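Local structure of family 88 glycosyl hydrolase (Bacteroides thetaiotaomicron, 5NOA) at residues G92-D96 / S108-V112; V112-Q118 / V143-Q147. The protein probably acts on rhamnose-capped arabinogalactans such as gum arabic, apparently as a polysaccharide lyase, although its sequence belongs to glycosyl hydrolase family 88. All blocks are in the same frame, centred on the assembly; numbering follows the deposited sequence.

Contact 1 of 2, residues G92-D96 / S108-V112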
loop_
_atom_site.group_PDB
_atom_site.type_symbol
_atom_site.label_atom_id
_atom_site.label_comp_id
_atom_site.label_asym_id
_atom_site.label_seq_id
_atom_site.Cartn_x
_atom_site.Cartn_y
_atom_site.Cartn_z
ATOM N N GLY A 92 11.067 -0.047 14.446
ATOM C CA GLY A 92 11.595 0.074 13.092
ATOM C C GLY A 92 13.102 0.174 13.191
ATOM O O GLY A 92 13.755 -0.659 13.808
ATOM N N ALA A 93 13.681 1.209 12.593
ATOM C CA ALA A 93 15.122 1.457 12.773
ATOM C C ALA A 93 15.412 1.694 14.259
ATOM O O ALA A 93 14.606 2.274 14.956
ATOM C CB ALA A 93 15.504 2.629 11.909
ATOM N N LYS A 94 16.556 1.225 14.753
ATOM C CA LYS A 94 16.781 1.099 16.194
ATOM C C LYS A 94 17.492 2.241 16.892
ATOM O O LYS A 94 17.579 2.225 18.118
ATOM C CB LYS A 94 17.493 -0.235 16.484
ATOM C CG LYS A 94 16.740 -1.465 16.022
ATOM C CD LYS A 94 17.576 -2.715 16.203
ATOM C CE LYS A 94 16.931 -4.046 15.721
ATOM N NZ LYS A 94 15.731 -4.316 16.439
ATOM N N SER A 95 18.028 3.228 16.157
ATOM C CA SER A 95 18.884 4.225 16.822
ATOM C C SER A 95 18.122 5.010 17.879
ATOM O O SER A 95 17.009 5.463 17.641
ATOM C CB SER A 95 19.392 5.217 15.816
ATOM O OG SER A 95 20.042 6.293 16.456
ATOM N N ASP A 96 18.779 5.247 19.018
ATOM C CA ASP A 96 18.287 6.175 20.053
ATOM C C ASP A 96 18.961 7.568 20.011
ATOM O O ASP A 96 18.711 8.423 20.901
ATOM C CB ASP A 96 18.408 5.537 21.434
ATOM C CG ASP A 96 17.370 4.435 21.656
ATOM O OD1 ASP A 96 16.272 4.502 21.097
ATOM O OD2 ASP A 96 17.647 3.484 22.413
ATOM N N SER A 108 19.899 1.617 7.292
ATOM C CA SER A 108 20.600 1.455 8.523
ATOM C C SER A 108 19.783 2.019 9.684
ATOM O O SER A 108 18.737 2.655 9.473
ATOM C CB SER A 108 21.979 2.081 8.410
ATOM O OG SER A 108 21.881 3.439 8.226
ATOM N N ASN A 109 20.271 1.776 10.900
ATOM C CA ASN A 109 19.479 2.075 12.090
ATOM C C ASN A 109 19.282 3.549 12.411
ATOM O O ASN A 109 18.440 3.845 13.267
ATOM C CB ASN A 109 19.953 1.248 13.283
ATOM C CG ASN A 109 19.421 -0.182 13.223
ATOM O OD1 ASN A 109 18.213 -0.420 12.983
ATOM N ND2 ASN A 109 20.326 -1.138 13.380
ATOM N N ASP A 110 19.966 4.465 11.704
ATOM C CA ASP A 110 19.745 5.876 11.898
ATOM C C ASP A 110 18.501 6.383 11.153
ATOM O O ASP A 110 18.099 7.524 11.380
ATOM C CB ASP A 110 20.943 6.712 11.375
ATOM C CG ASP A 110 22.195 6.560 12.185
ATOM O OD1 ASP A 110 22.164 5.956 13.262
ATOM O OD2 ASP A 110 23.226 7.111 11.721
ATOM N N TYR A 111 17.917 5.574 10.263
ATOM C CA TYR A 111 16.860 6.034 9.371
ATOM C C TYR A 111 15.483 5.899 10.008
ATOM O O TYR A 111 14.526 5.427 9.400
ATOM C CB TYR A 111 17.014 5.338 8.007
ATOM C CG TYR A 111 18.130 6.022 7.261
ATOM C CD1 TYR A 111 19.465 5.725 7.523
ATOM C CD2 TYR A 111 17.868 7.015 6.333
ATOM C CE1 TYR A 111 20.480 6.437 6.927
ATOM C CE2 TYR A 111 18.877 7.721 5.714
ATOM C CZ TYR A 111 20.194 7.435 6.014
ATOM O OH TYR A 111 21.189 8.132 5.374
ATOM N N VAL A 112 15.388 6.402 11.224
ATOM C CA VAL A 112 14.206 6.260 12.049
ATOM C C VAL A 112 13.032 7.082 11.548
ATOM O O VAL A 112 11.876 6.692 11.719
ATOM C CB VAL A 112 14.580 6.653 13.509
ATOM C CG1 VAL A 112 13.370 6.668 14.444
ATOM C CG2 VAL A 112 15.659 5.753 14.058
HETATM O O HOH W 1 22.651 6.658 15.561
#
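A type I beta turn, Ser108 to Tyr111, sits against an irregular strip of chain, 92-96, within the long loop between helix 75-87 and helix 120-130. Ala93, Asn109 and Ser95 carry most of the interface. The methyl of Ala93 points toward the turn, with CB 3.5 Å from Asn109 O and 3.8 Å from Val112 CG2; its small side chain lets the two backbones come close, the CA atoms of Ala93 and Asn109 being 4.5 Å apart. Asn109 then uses two carbonyl groups as acceptors, one from the side chain and one from the backbone: Lys94 N donates to Asn109 OD1 (2.9 Å) and Ser95 N to Asn109 O (3.0 Å). An asparagine suits this place because its short amide can reach a neighbouring backbone NH in a region without regular secondary structure. Arg139 of helix 135-149 hydrogen-bonds to the carbonyls of Ala93 and Ser95, tying the strip to the helical body. Serine suits position 95 because its short hydroxyl, Ser95 OG, can accept from nearby His97 N, as in an ST turn, while also meeting water 1 at 2.8 Å; that water donates to Asp110 OD1 at 2.5 Å.

Contact 2 of 2, residues V112-Q118 / V143-Q147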
loop_
_atom_site.group_PDB
_atom_site.type_symbol
_atom_site.label_atom_id
_atom_site.label_comp_id
_atom_site.label_asym_id
_atom_site.label_seq_id
_atom_site.Cartn_x
_atom_site.Cartn_y
_atom_site.Cartn_z
ATOM N N VAL A 112 15.388 6.402 11.224
ATOM C CA VAL A 112 14.206 6.260 12.049
ATOM C C VAL A 112 13.032 7.082 11.548
ATOM O O VAL A 112 11.876 6.692 11.719
ATOM C CB VAL A 112 14.580 6.653 13.509
ATOM C CG1 VAL A 112 13.370 6.668 14.444
ATOM C CG2 VAL A 112 15.659 5.753 14.058
ATOM N N LEU A 113 13.336 8.206 10.915
ATOM C CA LEU A 113 12.317 9.124 10.398
ATOM C C LEU A 113 11.946 8.893 8.941
ATOM O O LEU A 113 11.133 9.629 8.383
ATOM C CB LEU A 113 12.751 10.571 10.626
ATOM C CG LEU A 113 12.932 10.968 12.094
ATOM C CD1 LEU A 113 13.512 12.375 12.160
ATOM C CD2 LEU A 113 11.622 10.800 12.841
ATOM N N PHE A 114 12.577 7.897 8.328
ATOM C CA PHE A 114 12.268 7.508 6.968
ATOM C C PHE A 114 11.055 6.599 6.990
ATOM O O PHE A 114 11.061 5.566 7.661
ATOM C CB PHE A 114 13.482 6.778 6.394
ATOM C CG PHE A 114 13.341 6.340 4.957
ATOM C CD1 PHE A 114 12.651 7.098 3.994
ATOM C CD2 PHE A 114 13.945 5.164 4.550
ATOM C CE1 PHE A 114 12.571 6.675 2.689
ATOM C CE2 PHE A 114 13.845 4.739 3.248
ATOM C CZ PHE A 114 13.142 5.486 2.332
ATOM N N GLY A 115 10.003 6.958 6.247
ATOM C CA GLY A 115 8.774 6.214 6.270
ATOM C C GLY A 115 8.886 4.760 5.933
ATOM O O GLY A 115 8.053 3.958 6.416
ATOM N N ASP A 116 9.890 4.363 5.149
ATOM C CA ASP A 116 10.095 2.934 4.929
ATOM C C ASP A 116 10.402 2.139 6.207
ATOM O O ASP A 116 10.210 0.922 6.225
ATOM C CB ASP A 116 11.189 2.703 3.888
ATOM C CG ASP A 116 10.727 2.901 2.447
ATOM O OD1 ASP A 116 9.530 3.097 2.216
ATOM O OD2 ASP A 116 11.611 2.780 1.565
ATOM N N TYR A 117 10.846 2.830 7.262
ATOM C CA TYR A 117 11.064 2.249 8.578
ATOM C C TYR A 117 9.950 2.541 9.549
ATOM O O TYR A 117 10.098 2.294 10.770
ATOM C CB TYR A 117 12.444 2.620 9.142
ATOM C CG TYR A 117 13.501 1.583 8.925
ATOM C CD1 TYR A 117 13.307 0.266 9.333
ATOM C CD2 TYR A 117 14.707 1.952 8.358
ATOM C CE1 TYR A 117 14.319 -0.677 9.169
ATOM C CE2 TYR A 117 15.713 1.023 8.197
ATOM C CZ TYR A 117 15.513 -0.283 8.608
ATOM O OH TYR A 117 16.504 -1.210 8.400
ATOM N N GLN A 118 8.819 3.030 9.046
ATOM C CA GLN A 118 7.663 3.321 9.872
ATOM C C GLN A 118 6.420 2.526 9.516
ATOM O O GLN A 118 5.499 2.442 10.315
ATOM C CB GLN A 118 7.381 4.819 9.811
ATOM C CG GLN A 118 8.538 5.679 10.304
ATOM C CD GLN A 118 8.292 7.147 10.137
ATOM O OE1 GLN A 118 7.488 7.556 9.304
ATOM N NE2 GLN A 118 9.019 7.978 10.903
ATOM N N VAL A 143 8.687 7.738 18.110
ATOM C CA VAL A 143 9.183 8.207 16.838
ATOM C C VAL A 143 8.235 9.195 16.214
ATOM O O VAL A 143 8.665 10.295 15.798
ATOM C CB VAL A 143 9.431 7.004 15.899
ATOM C CG1 VAL A 143 9.690 7.464 14.484
ATOM C CG2 VAL A 143 10.593 6.162 16.417
ATOM N N MET A 144 6.950 8.847 16.119
ATOM C CA MET A 144 6.053 9.761 15.411
ATOM C C MET A 144 5.820 11.066 16.165
ATOM O O MET A 144 5.720 12.124 15.562
ATOM C CB MET A 144 4.711 9.088 15.089
ATOM C CG MET A 144 4.790 7.833 14.223
ATOM S SD MET A 144 5.940 7.898 12.812
ATOM C CE MET A 144 5.242 9.220 11.828
ATOM N N GLU A 145 5.763 10.987 17.491
ATOM C CA GLU A 145 5.592 12.184 18.303
ATOM C C GLU A 145 6.827 13.090 18.241
ATOM O O GLU A 145 6.678 14.308 18.186
ATOM C CB GLU A 145 5.106 11.831 19.699
ATOM C CG GLU A 145 3.695 11.228 19.610
ATOM C CD GLU A 145 3.190 10.417 20.795
ATOM O OE1 GLU A 145 3.777 10.508 21.906
ATOM O OE2 GLU A 145 2.174 9.666 20.616
ATOM N N TYR A 146 8.041 12.520 18.195
ATOM C CA TYR A 146 9.207 13.346 17.942
ATOM C C TYR A 146 9.118 13.977 16.547
ATOM O O TYR A 146 9.302 15.182 16.365
ATOM C CB TYR A 146 10.507 12.543 18.059
ATOM C CG TYR A 146 11.688 13.393 17.644
ATOM C CD1 TYR A 146 12.163 14.407 18.482
ATOM C CD2 TYR A 146 12.293 13.233 16.403
ATOM C CE1 TYR A 146 13.194 15.232 18.068
ATOM C CE2 TYR A 146 13.342 14.032 16.008
ATOM C CZ TYR A 146 13.793 15.033 16.829
ATOM O OH TYR A 146 14.833 15.840 16.435
ATOM N N GLN A 147 8.819 13.177 15.535
ATOM C CA GLN A 147 8.696 13.707 14.184
ATOM C C GLN A 147 7.724 14.874 14.125
ATOM O O GLN A 147 8.016 15.916 13.541
ATOM C CB GLN A 147 8.277 12.609 13.232
ATOM C CG GLN A 147 8.216 13.009 11.780
ATOM C CD GLN A 147 8.021 11.816 10.888
ATOM O OE1 GLN A 147 8.614 10.766 11.114
ATOM N NE2 GLN A 147 7.223 11.995 9.848
HETATM O O HOH W 2 7.311 9.814 7.877
#
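Val143, Met144, Tyr146 and Gln147 turn one side of helix 135-149 to the loop 112-118. Val112 and Val143 both hold chi1 near t and meet methyl to methyl, Val112 CG1 lying 3.4 Å from Val143 CG2. Leu113 (mt) lays CD2 against Val143 CG1 (4.2 Å) and Gln147 OE1 (3.5 Å), while CD1 lies at the ring edge of Tyr146, 4.2 Å from CE2. Gln118 (mt) and Gln147 (tt) extend toward each other, and Gln118 NE2 donates to Gln147 OE1 at 2.8 Å. Water 2 joins the other ends of the two amides, donating to Gln118 OE1 (2.7 Å) and accepting from Gln147 NE2 (2.9 Å). Glutamine fits here because it satisfies its polar groups without bringing charge into a buried site; Gln118 NE2 also reaches Val112 O (3.2 Å). Met144, mmm, curls its SD to 3.6 Å from Gln118 NE2. The inter-helix loop packs on a helix here, consistent with the mainly helical (alpha/alpha)6 barrel of the six-hairpin glycosidase clan.

How the contacts relate
From the N terminus, the chain leaves helix 75-87 and passes through 92-96; contact 1 closes when it returns at 108-112, enclosing eleven residues without helix or strand. Contact 2 opens where contact 1 ends, at the shared Val112, and closes only after helix 120-130 has been traversed and helix 135-149 is well under way. The two are therefore in series, neither nested nor crossed. Val112 belongs to both, turning CG2 to contact 1 and CG1 to contact 2. Tyr117 adds a second link, its CD1 packing 3.4 Å from Ala93 N. Contact 1 ties the long inter-helix loop to itself, and contact 2 fixes the end of that loop against helix 135-149.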